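PDB 5A95: putative retaining b-glycosidase from Saccharophagus degradans, which probably hydrolyses beta-1,4 linkages in mixed-linkage beta-glucans as a retaining glycoside hydrolase of family 5. Local coordinates for residues A[232-237]-A[258-263]; A[272-277]-A[310-315]; A[280-285]-A[321-326]. The protein carries 1 engineered substitution. All coordinates share one frame; numbering follows the deposited sequence. Where two conformers were deposited one is given.

Interaction 1: A[232-237]-A[258-263]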
loop_
_atom_site.group_PDB
_atom_site.type_symbol
_atom_site.label_atom_id
_atom_site.label_comp_id
_atom_site.label_asym_id
_atom_site.label_seq_id
_atom_site.Cartn_x
_atom_site.Cartn_y
_atom_site.Cartn_z
ATOM N N TRP A 232 4.052 18.797 -14.327
ATOM C CA TRP A 232 2.625 18.778 -14.615
ATOM C C TRP A 232 2.351 18.473 -16.096
ATOM O O TRP A 232 1.656 19.224 -16.799
ATOM C CB TRP A 232 1.932 20.073 -14.194
ATOM C CG TRP A 232 1.850 20.340 -12.710
ATOM C CD1 TRP A 232 0.746 20.131 -11.935
ATOM C CD2 TRP A 232 2.842 20.905 -11.859
ATOM N NE1 TRP A 232 0.986 20.535 -10.640
ATOM C CE2 TRP A 232 2.257 21.028 -10.564
ATOM C CE3 TRP A 232 4.136 21.367 -12.057
ATOM C CZ2 TRP A 232 2.957 21.528 -9.469
ATOM C CZ3 TRP A 232 4.829 21.858 -10.959
ATOM C CH2 TRP A 232 4.240 21.942 -9.687
ATOM N N ALA A 233 2.902 17.354 -16.568
ATOM C CA ALA A 233 2.703 16.897 -17.940
ATOM C C ALA A 233 3.160 17.948 -18.935
ATOM O O ALA A 233 2.525 18.175 -19.941
ATOM C CB ALA A 233 1.233 16.506 -18.194
ATOM N N TYR A 234 4.318 18.525 -18.701
ATOM C CA TYR A 234 4.867 19.528 -19.588
ATOM C C TYR A 234 6.162 19.117 -20.274
ATOM O O TYR A 234 6.378 19.459 -21.433
ATOM C CB TYR A 234 5.000 20.890 -18.870
ATOM C CG TYR A 234 5.342 21.980 -19.830
ATOM C CD1 TYR A 234 4.400 22.469 -20.734
ATOM C CD2 TYR A 234 6.614 22.517 -19.860
ATOM C CE1 TYR A 234 4.744 23.423 -21.656
ATOM C CE2 TYR A 234 6.953 23.513 -20.778
ATOM C CZ TYR A 234 5.994 23.948 -21.690
ATOM O OH TYR A 234 6.304 24.901 -22.653
ATOM N N ASP A 235 7.019 18.366 -19.597
ATOM C CA ASP A 235 8.351 18.057 -20.130
ATOM C C ASP A 235 8.423 16.637 -20.693
ATOM O O ASP A 235 8.513 15.661 -19.938
ATOM C CB ASP A 235 9.422 18.266 -19.045
ATOM C CG ASP A 235 10.844 18.060 -19.573
ATOM O OD1 ASP A 235 11.025 17.964 -20.802
ATOM O OD2 ASP A 235 11.770 18.031 -18.737
ATOM N N LEU A 236 8.397 16.537 -22.016
ATOM C CA LEU A 236 8.558 15.257 -22.709
ATOM C C LEU A 236 10.011 14.994 -23.115
ATOM O O LEU A 236 10.312 13.931 -23.609
ATOM C CB LEU A 236 7.670 15.213 -23.938
ATOM C CG LEU A 236 6.179 15.117 -23.695
ATOM C CD1 LEU A 236 5.426 15.158 -25.010
ATOM C CD2 LEU A 236 5.832 13.848 -22.904
ATOM N N SER A 237 10.915 15.931 -22.871
ATOM C CA SER A 237 12.277 15.770 -23.370
ATOM C C SER A 237 12.982 14.459 -22.995
ATOM O O SER A 237 13.760 13.968 -23.797
ATOM C CB SER A 237 13.142 16.990 -23.055
ATOM O OG SER A 237 13.351 17.158 -21.680
ATOM N N GLN A 258 1.609 30.147 -19.257
ATOM C CA GLN A 258 2.743 30.592 -18.438
ATOM C C GLN A 258 3.732 29.467 -18.141
ATOM O O GLN A 258 4.692 29.688 -17.425
ATOM C CB GLN A 258 2.277 31.262 -17.152
ATOM C CG GLN A 258 1.397 32.476 -17.413
ATOM C CD GLN A 258 0.783 33.007 -16.153
ATOM O OE1 GLN A 258 -0.098 32.377 -15.561
ATOM N NE2 GLN A 258 1.234 34.175 -15.732
ATOM N N LYS A 259 3.556 28.287 -18.750
ATOM C CA LYS A 259 4.565 27.248 -18.605
ATOM C C LYS A 259 5.900 27.649 -19.239
ATOM O O LYS A 259 6.952 27.514 -18.626
ATOM C CB LYS A 259 4.094 25.918 -19.182
ATOM C CG LYS A 259 2.887 25.318 -18.468
ATOM C CD LYS A 259 3.064 25.075 -16.960
ATOM C CE LYS A 259 4.056 23.991 -16.628
ATOM N NZ LYS A 259 4.053 23.660 -15.175
ATOM N N ALA A 260 5.841 28.121 -20.474
ATOM C CA ALA A 260 7.019 28.706 -21.116
ATOM C C ALA A 260 7.118 30.164 -20.700
ATOM O O ALA A 260 6.118 30.868 -20.704
ATOM C CB ALA A 260 6.911 28.594 -22.624
ATOM N N LYS A 261 8.333 30.625 -20.421
ATOM C CA LYS A 261 8.563 31.954 -19.885
ATOM C C LYS A 261 9.647 32.672 -20.697
ATOM O O LYS A 261 10.728 32.979 -20.189
ATOM C CB LYS A 261 8.926 31.893 -18.390
ATOM C CG LYS A 261 7.831 31.255 -17.558
ATOM C CD LYS A 261 8.172 31.134 -16.085
ATOM C CE LYS A 261 7.049 30.474 -15.297
ATOM N NZ LYS A 261 6.825 29.066 -15.722
ATOM N N PRO A 262 9.336 32.982 -21.968
ATOM C CA PRO A 262 10.314 33.773 -22.732
ATOM C C PRO A 262 10.454 35.173 -22.165
ATOM O O PRO A 262 9.484 35.758 -21.696
ATOM C CB PRO A 262 9.696 33.854 -24.120
ATOM C CG PRO A 262 8.217 33.709 -23.874
ATOM C CD PRO A 262 8.086 32.769 -22.718
ATOM N N GLU A 263 11.647 35.715 -22.260
ATOM C CA GLU A 263 11.890 37.065 -21.789
ATOM C C GLU A 263 11.198 38.091 -22.665
ATOM O O GLU A 263 10.705 39.078 -22.180
ATOM C CB GLU A 263 13.391 37.306 -21.735
ATOM C CG GLU A 263 14.072 36.411 -20.678
ATOM C CD GLU A 263 15.589 36.424 -20.709
ATOM O OE1 GLU A 263 16.215 37.045 -21.610
ATOM O OE2 GLU A 263 16.156 35.777 -19.818
#
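Lys-259 lays its aliphatic chain over one face of the Tyr-234 ring, and this apolar contact carries most of the surface shared by 232-237 and 258-263. It is a CH-pi contact: CB of Lys-259 stands 3.7 Å from the centroid of the Tyr-234 ring and only 16° off its normal, displaced slightly toward the rim at CE1. The two side chains run past each other in opposite directions, and CE of Lys-259 comes back to within 3.9 Å of CB of Tyr-234. That return depends on the lysine being bent at both chi2 (-57°) and chi3 (-68°), which curls the chain back along the ring. At the far end of the phenol, OH of Tyr-234 touches CB of Ala-260 at 3.7 Å, a van der Waals contact. Tyr-234 also packs on helix 267-279, where its ring meets that of Trp-278 with the planes at about 60° and its side chain touches Trp-274.

Both pieces of chain belong to loops that follow neighbouring parallel strands, 224-227 and 250-252, of the (beta/alpha)8 barrel of family 5. Such loops at the C-terminal ends of the strands form the substrate cleft, and here the nearest atoms of the Trp-232 side chain and a bound glucose unit are about 4 Å apart.

No hydrogen bond crosses between the two segments; the polar groups find partners within their own segment or outside. NZ of Lys-259 passes CE3 of Trp-232 at 3.9 Å, the two side chains crossing at about a right angle, but its hydrogen bond goes to Asn-231 OD1, which fixes the end of the curled chain. Trp-232 NE1 is held by Gln-153 OE1.

Interaction 2: A[272-277]-A[310-315]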
loop_
_atom_site.group_PDB
_atom_site.type_symbol
_atom_site.label_atom_id
_atom_site.label_comp_id
_atom_site.label_asym_id
_atom_site.label_seq_id
_atom_site.Cartn_x
_atom_site.Cartn_y
_atom_site.Cartn_z
ATOM N N LYS A 272 9.657 28.232 -29.968
ATOM C CA LYS A 272 10.906 27.564 -29.696
ATOM C C LYS A 272 10.864 26.839 -28.335
ATOM O O LYS A 272 11.269 25.696 -28.207
ATOM C CB LYS A 272 12.090 28.548 -29.743
ATOM C CG LYS A 272 13.427 27.892 -29.390
ATOM C CD LYS A 272 14.676 28.502 -30.001
ATOM C CE LYS A 272 15.663 27.423 -30.488
ATOM N NZ LYS A 272 15.696 26.113 -29.747
ATOM N N LEU A 273 10.383 27.537 -27.317
ATOM C CA LEU A 273 10.295 26.935 -26.005
ATOM C C LEU A 273 9.323 25.754 -25.992
ATOM O O LEU A 273 9.597 24.721 -25.366
ATOM C CB LEU A 273 9.910 27.982 -24.957
ATOM C CG LEU A 273 11.031 28.933 -24.597
ATOM C CD1 LEU A 273 10.513 30.132 -23.846
ATOM C CD2 LEU A 273 12.075 28.223 -23.773
ATOM N N TRP A 274 8.189 25.899 -26.662
ATOM C CA TRP A 274 7.256 24.785 -26.766
ATOM C C TRP A 274 7.874 23.592 -27.484
ATOM O O TRP A 274 7.741 22.456 -27.044
ATOM C CB TRP A 274 5.958 25.203 -27.452
ATOM C CG TRP A 274 5.127 26.166 -26.659
ATOM C CD1 TRP A 274 5.139 26.353 -25.305
ATOM C CD2 TRP A 274 4.123 27.064 -27.170
ATOM N NE1 TRP A 274 4.251 27.338 -24.956
ATOM C CE2 TRP A 274 3.602 27.789 -26.070
ATOM C CE3 TRP A 274 3.666 27.373 -28.456
ATOM C CZ2 TRP A 274 2.620 28.762 -26.222
ATOM C CZ3 TRP A 274 2.701 28.322 -28.602
ATOM C CH2 TRP A 274 2.181 29.016 -27.486
ATOM N N ASP A 275 8.601 23.851 -28.559
ATOM C CA ASP A 275 9.189 22.739 -29.276
ATOM C C ASP A 275 10.251 22.044 -28.426
ATOM O O ASP A 275 10.351 20.805 -28.458
ATOM C CB ASP A 275 9.733 23.184 -30.632
ATOM C CG ASP A 275 9.661 22.083 -31.657
ATOM O OD1 ASP A 275 8.630 21.941 -32.344
ATOM O OD2 ASP A 275 10.643 21.351 -31.747
ATOM N N GLU A 276 10.999 22.806 -27.633
ATOM C CA GLU A 276 12.051 22.228 -26.820
ATOM C C GLU A 276 11.530 21.245 -25.785
ATOM O O GLU A 276 12.100 20.175 -25.594
ATOM C CB GLU A 276 12.848 23.344 -26.106
ATOM C CG GLU A 276 13.773 24.098 -27.048
ATOM C CD GLU A 276 14.525 25.243 -26.398
ATOM O OE1 GLU A 276 14.354 25.496 -25.192
ATOM O OE2 GLU A 276 15.317 25.882 -27.123
ATOM N N LYS A 277 10.473 21.633 -25.082
ATOM C CA LYS A 277 9.999 20.830 -23.974
ATOM C C LYS A 277 9.032 19.743 -24.360
ATOM O O LYS A 277 9.024 18.690 -23.735
ATOM C CB LYS A 277 9.416 21.729 -22.849
ATOM C CG LYS A 277 10.476 22.401 -21.966
ATOM C CD LYS A 277 11.141 21.390 -21.032
ATOM C CE LYS A 277 12.213 22.046 -20.175
ATOM N NZ LYS A 277 12.920 21.067 -19.306
ATOM N N GLY A 310 -4.739 36.856 -23.959
ATOM C CA GLY A 310 -5.444 36.312 -25.114
ATOM C C GLY A 310 -4.570 36.029 -26.302
ATOM O O GLY A 310 -4.942 35.222 -27.151
ATOM N N SER A 311 -3.388 36.654 -26.372
ATOM C CA SER A 311 -2.465 36.392 -27.475
ATOM C C SER A 311 -2.027 34.939 -27.544
ATOM O O SER A 311 -1.660 34.441 -28.597
ATOM C CB SER A 311 -1.252 37.350 -27.405
ATOM O OG SER A 311 -0.599 37.240 -26.154
ATOM N N TYR A 312 -2.062 34.249 -26.418
ATOM C CA TYR A 312 -1.748 32.828 -26.403
ATOM C C TYR A 312 -2.639 31.982 -27.284
ATOM O O TYR A 312 -2.165 30.988 -27.840
ATOM C CB TYR A 312 -1.827 32.332 -24.988
ATOM C CG TYR A 312 -1.986 30.848 -24.751
ATOM C CD1 TYR A 312 -0.909 29.994 -24.707
ATOM C CD2 TYR A 312 -3.242 30.334 -24.471
ATOM C CE1 TYR A 312 -1.074 28.660 -24.384
ATOM C CE2 TYR A 312 -3.417 29.025 -24.124
ATOM C CZ TYR A 312 -2.333 28.184 -24.077
ATOM O OH TYR A 312 -2.541 26.882 -23.702
ATOM N N GLY A 313 -3.927 32.321 -27.400
ATOM C CA GLY A 313 -4.831 31.467 -28.144
ATOM C C GLY A 313 -4.360 31.258 -29.580
ATOM O O GLY A 313 -4.141 30.130 -30.033
ATOM N N PRO A 314 -4.192 32.367 -30.321
ATOM C CA PRO A 314 -3.746 32.221 -31.697
ATOM C C PRO A 314 -2.383 31.547 -31.805
ATOM O O PRO A 314 -2.144 30.803 -32.740
ATOM C CB PRO A 314 -3.731 33.669 -32.216
ATOM C CG PRO A 314 -4.814 34.356 -31.404
ATOM C CD PRO A 314 -4.744 33.708 -30.036
ATOM N N ARG A 315 -1.508 31.831 -30.845
ATOM C CA ARG A 315 -0.175 31.227 -30.859
ATOM C C ARG A 315 -0.215 29.715 -30.702
ATOM O O ARG A 315 0.397 28.990 -31.495
ATOM C CB ARG A 315 0.709 31.786 -29.767
ATOM C CG ARG A 315 1.245 33.132 -30.029
ATOM C CD ARG A 315 2.448 33.432 -29.145
ATOM N NE ARG A 315 2.740 34.806 -29.427
ATOM C CZ ARG A 315 2.606 35.820 -28.586
ATOM N NH1 ARG A 315 2.195 35.609 -27.378
ATOM N NH2 ARG A 315 2.897 37.047 -29.000
#
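Two neighbouring helices of the barrel's outer layer, 267-279 and 312-323, meet where Trp-274 reaches across to Tyr-312 and Arg-315 near the start of the second helix. The backbones stay well apart, with the CA atoms of Trp-274 and Arg-315 10.7 Å from each other, and the six-membered ring of the indole bridges the distance. Its CZ2 atom approaches the Tyr-312 ring at the edge, near the tyrosine plane, 4.0 Å from CD1. Farther round the indole rim, CH2 lies 3.9 Å from CB of Arg-315, and CZ3 is 3.8 Å from the backbone O of Arg-315, which sits at the indole edge close to its plane. With CG anti to the backbone N (chi1 161°), the Tyr-312 ring swings its CD1–CE1 edge toward the indole. Replacing Trp-274 with an alanine would probably open a gap between the two helices and leave the Tyr-312 ring edge and the Arg-315 CB without their packing partner. Tyr-312 OH bonds to Pro-255 O and Gly-293 N. The arginine's end leads away from Trp-274, yet its NE forms a salt bridge with Asp-267 at the start of the same helix. No hydrogen bond joins 272-277 to 310-315, so this contact rests on van der Waals packing of the indole rim, while the outside bonds probably help to fix how the tyrosine and arginine are turned.

Interaction 3: A[280-285]-A[321-326]; sequences FAADTY and QKKGVS
Ala-282 and Asp-283 meet Lys-323 and Val-325 in two quite different ways, one snug and buried, the other polar and toward solvent. On the snug side the methyl of Ala-282 points at the other segment and rests 3.8 Å from CG2 of Val-325. The same CB lies 4.1 Å from the backbone O of Lys-323, so the small side chain lets the loop come close: the CA atoms of Ala-282 and Lys-323 are 6.5 Å apart.

The looser side is built by charge and water. Lys-323 donates from NZ to Asp-283 OD1 at 3.0 Å in a salt bridge, reaching the carboxylate on its syn side but 22° out of its plane. The lysine chain bends at chi2 (-65°) and again at chi3, which brings the ammonium round toward the loop. In one of its two conformers Asp-275 is a second acidic partner of the same NZ; the ammonium is then shared between two carboxylates, each of which would probably be stabilised in its charged form. A water also joins the backbones, donating to Lys-323 O at 2.7 Å and, weakly, to Ala-282 O, which Asn-56 ND2 reaches as well.

The chain turns here at Gly-324, which with positive phi (71°) is the C-prime residue of a Schellman motif that ends helix 312-323, and it then passes through Val-325 into strand 326-329. The loop at 280-285 makes the matching passage from helix 267-279 to strand 287-289. Ala-282 and Val-325 both pack on Val-287, and Ser-326 makes backbone hydrogen bonds with Val-287 and Ala-289, so the contact lies where two adjacent helices of the (beta/alpha)8 barrel hand over to two adjacent parallel strands.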
loop_
_atom_site.group_PDB
_atom_site.type_symbol
_atom_site.label_atom_id
_atom_site.label_comp_id
_atom_site.label_asym_id
_atom_site.label_seq_id
_atom_site.Cartn_x
_atom_site.Cartn_y
_atom_site.Cartn_z
ATOM N N PHE A 280 8.579 18.807 -29.939
ATOM C CA PHE A 280 9.456 17.956 -30.707
ATOM C C PHE A 280 8.898 16.537 -30.741
ATOM O O PHE A 280 9.141 15.786 -31.694
ATOM C CB PHE A 280 10.886 17.926 -30.115
ATOM C CG PHE A 280 10.953 17.088 -28.882
ATOM C CD1 PHE A 280 10.607 17.624 -27.634
ATOM C CD2 PHE A 280 11.202 15.713 -28.981
ATOM C CE1 PHE A 280 10.517 16.810 -26.524
ATOM C CE2 PHE A 280 11.078 14.906 -27.894
ATOM C CZ PHE A 280 10.749 15.444 -26.662
ATOM N N ALA A 281 8.174 16.137 -29.701
ATOM C CA ALA A 281 7.690 14.753 -29.628
ATOM C C ALA A 281 6.808 14.406 -30.812
ATOM O O ALA A 281 6.803 13.255 -31.267
ATOM C CB ALA A 281 6.969 14.514 -28.314
ATOM N N ALA A 282 6.074 15.393 -31.317
ATOM C CA ALA A 282 5.124 15.177 -32.409
ATOM C C ALA A 282 5.804 14.856 -33.741
ATOM O O ALA A 282 5.131 14.448 -34.687
ATOM C CB ALA A 282 4.227 16.395 -32.546
ATOM N N ASP A 283 7.122 15.028 -33.814
ATOM C CA ASP A 283 7.878 14.625 -35.001
ATOM C C ASP A 283 7.970 13.101 -35.086
ATOM O O ASP A 283 8.184 12.556 -36.153
ATOM C CB ASP A 283 9.311 15.179 -34.943
ATOM C CG ASP A 283 9.380 16.696 -34.931
ATOM O OD1 ASP A 283 8.412 17.344 -35.325
ATOM O OD2 ASP A 283 10.440 17.238 -34.514
ATOM N N THR A 284 7.809 12.411 -33.957
ATOM C CA THR A 284 8.036 10.972 -33.848
ATOM C C THR A 284 6.835 10.167 -33.373
ATOM O O THR A 284 6.633 9.026 -33.795
ATOM C CB THR A 284 9.269 10.699 -32.956
ATOM O OG1 THR A 284 10.375 11.439 -33.460
ATOM C CG2 THR A 284 9.609 9.232 -32.916
ATOM N N TYR A 285 6.042 10.767 -32.488
ATOM C CA TYR A 285 4.911 10.127 -31.847
ATOM C C TYR A 285 3.707 11.048 -31.950
ATOM O O TYR A 285 3.868 12.252 -32.042
ATOM C CB TYR A 285 5.184 9.912 -30.340
ATOM C CG TYR A 285 6.495 9.242 -30.058
ATOM C CD1 TYR A 285 6.674 7.861 -30.238
ATOM C CD2 TYR A 285 7.589 9.973 -29.630
ATOM C CE1 TYR A 285 7.901 7.256 -29.980
ATOM C CE2 TYR A 285 8.817 9.380 -29.401
ATOM C CZ TYR A 285 8.963 8.020 -29.548
ATOM O OH TYR A 285 10.184 7.430 -29.334
ATOM N N GLN A 321 -1.333 23.436 -35.013
ATOM C CA GLN A 321 -1.782 23.120 -36.380
ATOM C C GLN A 321 -0.583 22.827 -37.269
ATOM O O GLN A 321 -0.650 21.908 -38.078
ATOM C CB GLN A 321 -2.728 24.234 -36.941
ATOM C CG GLN A 321 -4.114 24.209 -36.240
ATOM C CD GLN A 321 -5.190 25.201 -36.734
ATOM O OE1 GLN A 321 -4.883 26.275 -37.294
ATOM N NE2 GLN A 321 -6.480 24.865 -36.457
ATOM N N LYS A 322 0.523 23.556 -37.092
ATOM C CA LYS A 322 1.771 23.282 -37.813
ATOM C C LYS A 322 2.308 21.876 -37.529
ATOM O O LYS A 322 2.783 21.192 -38.432
ATOM C CB LYS A 322 2.851 24.314 -37.455
ATOM C CG LYS A 322 4.158 24.037 -38.163
ATOM C CD LYS A 322 5.137 25.172 -38.022
ATOM C CE LYS A 322 6.348 24.886 -38.905
ATOM N NZ LYS A 322 7.415 25.896 -38.730
ATOM N N LYS A 323 2.240 21.472 -36.269
ATOM C CA LYS A 323 2.787 20.211 -35.793
ATOM C C LYS A 323 1.796 19.047 -35.967
ATOM O O LYS A 323 2.201 17.913 -35.829
ATOM C CB LYS A 323 3.215 20.326 -34.297
ATOM C CG LYS A 323 4.193 21.452 -33.903
ATOM C CD LYS A 323 5.567 21.314 -34.520
ATOM C CE LYS A 323 6.305 20.070 -34.037
ATOM N NZ LYS A 323 7.741 20.101 -34.412
ATOM N N GLY A 324 0.525 19.335 -36.267
ATOM C CA GLY A 324 -0.529 18.337 -36.325
ATOM C C GLY A 324 -0.962 17.759 -34.994
ATOM O O GLY A 324 -1.491 16.651 -34.958
ATOM N N VAL A 325 -0.780 18.529 -33.918
ATOM C CA VAL A 325 -1.035 18.112 -32.541
ATOM C C VAL A 325 -2.536 18.115 -32.248
ATOM O O VAL A 325 -3.253 19.033 -32.621
ATOM C CB VAL A 325 -0.232 19.024 -31.590
ATOM C CG1 VAL A 325 -0.680 18.879 -30.149
ATOM C CG2 VAL A 325 1.264 18.684 -31.700
ATOM N N SER A 326 -2.997 17.055 -31.577
ATOM C CA SER A 326 -4.372 16.946 -31.099
ATOM C C SER A 326 -4.542 17.699 -29.780
ATOM O O SER A 326 -3.554 18.009 -29.106
ATOM C CB SER A 326 -4.691 15.479 -30.898
ATOM O OG SER A 326 -4.763 14.761 -32.118
HETATM O O HOH W 1 4.711 17.066 -36.448
#

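Helix 267-279 ties the three contacts together. Interactions 1 and 2 have centres 9 Å apart and meet directly: Leu-236 N lies 2.8 Å from Lys-277 O, a probable hydrogen bond, and Trp-274 packs against Tyr-234 as well as against the helix beyond. Interactions 2 and 3, about 13 Å between centres, both use helix 312-323, and in one conformer of Asp-275 its OD1 links them, 2.9 Å from Lys-323 NZ. Interactions 1 and 3 are farther apart, about 16 Å between centres, and touch where Leu-236 packs on Ala-281. Interaction 1, through Trp-232, comes nearer the glycan than interaction 2, where the nearest atoms of the Tyr-312 side chain and a bound glucose unit are about 10 Å apart.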